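Local structure of prolyl endopeptidase (Myxococcus xanthus, 2BKL) at residues H494-L499 against I575-G579. The protein probably hydrolyses oligopeptides on the C-terminal side of proline, and also of alanine, as a serine endopeptidase. Numbering follows the deposited sequence.
Sequences HDAGRL and IPEYG
Arg498 crosses the side chain of Glu577 at about a right angle and reaches Pro576. Arg498 CB lies 3.6 Å from Glu577 O and equally near Glu577 OE2. CG sits between the backbone N and the carbonyl carbon (chi1 72°), and from there the extended chain carries CD over the His494 ring and the guanidinium to Asp495 and Pro576. Arg498 CD rests 3.4 Å above one face of the His494 ring, toward its rim. Arg498 CD is also 3.7 Å from Glu577 OE1. Arg498 NE forms a salt bridge to Asp495 OD1 at 2.7 Å, which helps fix the guanidinium. At the tip, NH1 comes edge-on to Pro576 O, but the angle is poor for a hydrogen bond. Both segments belong to the alpha/beta-hydrolase catalytic domain. Tyr578, next to Glu577, lines the pocket that holds N-[(benzyloxy)carbonyl]-L-alanyl-L-proline, and its OH bonds Asn534. His494 NE2 donates to the syn lone pair of Glu577 OE1 at 2.8 Å, with ring and carboxylate nearly coplanar (14°). Glu577 OE2 accepts from Phe456 N and from a water shared with Gly497 O. With an alanine in place of Glu577, His494 NE2 and Phe456 N would probably lose their carboxylate acceptor. Leu499 N donates to Glu577 O at 2.8 Å, while Leu499 CD2 packs 3.6 Å from Gly579 N.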
loop_
_atom_site.group_PDB
_atom_site.type_symbol
_atom_site.label_atom_id
_atom_site.label_comp_id
_atom_site.label_asym_id
_atom_site.label_seq_id
_atom_site.Cartn_x
_atom_site.Cartn_y
_atom_site.Cartn_z
ATOM N N HIS A 494 -12.818 7.506 -6.931
ATOM C CA HIS A 494 -12.833 6.489 -5.912
ATOM C C HIS A 494 -14.258 5.907 -5.802
ATOM O O HIS A 494 -14.458 4.692 -5.845
ATOM C CB HIS A 494 -12.360 7.089 -4.560
ATOM C CG HIS A 494 -12.417 6.145 -3.413
ATOM N ND1 HIS A 494 -12.702 6.569 -2.136
ATOM C CD2 HIS A 494 -12.257 4.803 -3.342
ATOM C CE1 HIS A 494 -12.711 5.524 -1.323
ATOM N NE2 HIS A 494 -12.439 4.436 -2.029
ATOM N N ASP A 495 -15.226 6.793 -5.645
ATOM C CA ASP A 495 -16.614 6.362 -5.432
ATOM C C ASP A 495 -17.187 5.581 -6.599
ATOM O O ASP A 495 -18.002 4.671 -6.396
ATOM C CB ASP A 495 -17.527 7.542 -5.100
ATOM C CG ASP A 495 -17.354 8.050 -3.685
ATOM O OD1 ASP A 495 -16.660 7.402 -2.854
ATOM O OD2 ASP A 495 -17.882 9.146 -3.359
ATOM N N ALA A 496 -16.757 5.895 -7.819
ATOM C CA ALA A 496 -17.238 5.166 -8.984
ATOM C C ALA A 496 -16.588 3.791 -9.148
ATOM O O ALA A 496 -16.852 3.106 -10.147
ATOM C CB ALA A 496 -17.050 5.987 -10.239
ATOM N N GLY A 497 -15.762 3.360 -8.200
ATOM C CA GLY A 497 -15.156 2.048 -8.252
ATOM C C GLY A 497 -15.197 1.327 -6.931
ATOM O O GLY A 497 -14.293 0.579 -6.628
ATOM N N ARG A 498 -16.218 1.585 -6.134
ATOM C CA ARG A 498 -16.374 0.871 -4.864
ATOM C C ARG A 498 -17.845 0.529 -4.605
ATOM O O ARG A 498 -18.763 0.982 -5.313
ATOM C CB ARG A 498 -15.778 1.699 -3.729
ATOM C CG ARG A 498 -16.558 2.899 -3.362
ATOM C CD ARG A 498 -15.771 3.823 -2.441
ATOM N NE ARG A 498 -16.631 4.850 -1.883
ATOM C CZ ARG A 498 -17.317 4.749 -0.749
ATOM N NH1 ARG A 498 -17.238 3.681 0.011
ATOM N NH2 ARG A 498 -18.085 5.752 -0.380
ATOM N N LEU A 499 -18.075 -0.285 -3.578
ATOM C CA LEU A 499 -19.411 -0.716 -3.236
ATOM C C LEU A 499 -20.166 -1.279 -4.448
ATOM O O LEU A 499 -19.671 -2.165 -5.120
ATOM C CB LEU A 499 -20.169 0.398 -2.491
ATOM C CG LEU A 499 -19.488 0.862 -1.217
ATOM C CD1 LEU A 499 -20.155 2.106 -0.663
ATOM C CD2 LEU A 499 -19.446 -0.246 -0.145
ATOM N N ILE A 575 -15.114 -3.506 4.854
ATOM C CA ILE A 575 -16.535 -3.428 4.579
ATOM C C ILE A 575 -16.994 -2.056 4.036
ATOM O O ILE A 575 -17.827 -2.005 3.144
ATOM C CB ILE A 575 -17.338 -3.888 5.816
ATOM C CG1 ILE A 575 -17.215 -5.426 5.957
ATOM C CG2 ILE A 575 -18.820 -3.462 5.747
ATOM C CD1 ILE A 575 -17.791 -6.012 7.260
ATOM N N PRO A 576 -16.433 -0.942 4.517
ATOM C CA PRO A 576 -16.814 0.351 3.933
ATOM C C PRO A 576 -16.487 0.519 2.458
ATOM O O PRO A 576 -17.051 1.417 1.796
ATOM C CB PRO A 576 -16.040 1.363 4.787
ATOM C CG PRO A 576 -15.879 0.658 6.116
ATOM C CD PRO A 576 -15.557 -0.774 5.696
ATOM N N GLU A 577 -15.563 -0.293 1.943
ATOM C CA GLU A 577 -15.156 -0.275 0.536
ATOM C C GLU A 577 -15.923 -1.280 -0.333
ATOM O O GLU A 577 -16.348 -0.961 -1.444
ATOM C CB GLU A 577 -13.645 -0.534 0.400
ATOM C CG GLU A 577 -13.077 -0.332 -0.994
ATOM C CD GLU A 577 -12.846 1.115 -1.415
ATOM O OE1 GLU A 577 -13.032 2.047 -0.611
ATOM O OE2 GLU A 577 -12.440 1.296 -2.580
ATOM N N TYR A 578 -16.112 -2.504 0.162
ATOM C CA TYR A 578 -16.697 -3.572 -0.632
ATOM C C TYR A 578 -18.159 -3.885 -0.293
ATOM O O TYR A 578 -18.886 -4.401 -1.126
ATOM C CB TYR A 578 -15.940 -4.856 -0.390
ATOM C CG TYR A 578 -14.504 -4.911 -0.829
ATOM C CD1 TYR A 578 -14.131 -4.604 -2.132
ATOM C CD2 TYR A 578 -13.503 -5.330 0.047
ATOM C CE1 TYR A 578 -12.815 -4.696 -2.540
ATOM C CE2 TYR A 578 -12.168 -5.450 -0.357
ATOM C CZ TYR A 578 -11.825 -5.135 -1.665
ATOM O OH TYR A 578 -10.510 -5.257 -2.042
ATOM N N GLY A 579 -18.574 -3.602 0.941
ATOM C CA GLY A 579 -19.842 -4.071 1.506
ATOM C C GLY A 579 -19.623 -5.419 2.181
ATOM O O GLY A 579 -18.506 -5.964 2.196
HETATM O O HOH W 1 -13.025 -0.598 -4.522
HETATM O O HOH W 2 -18.100 -4.286 -3.837
#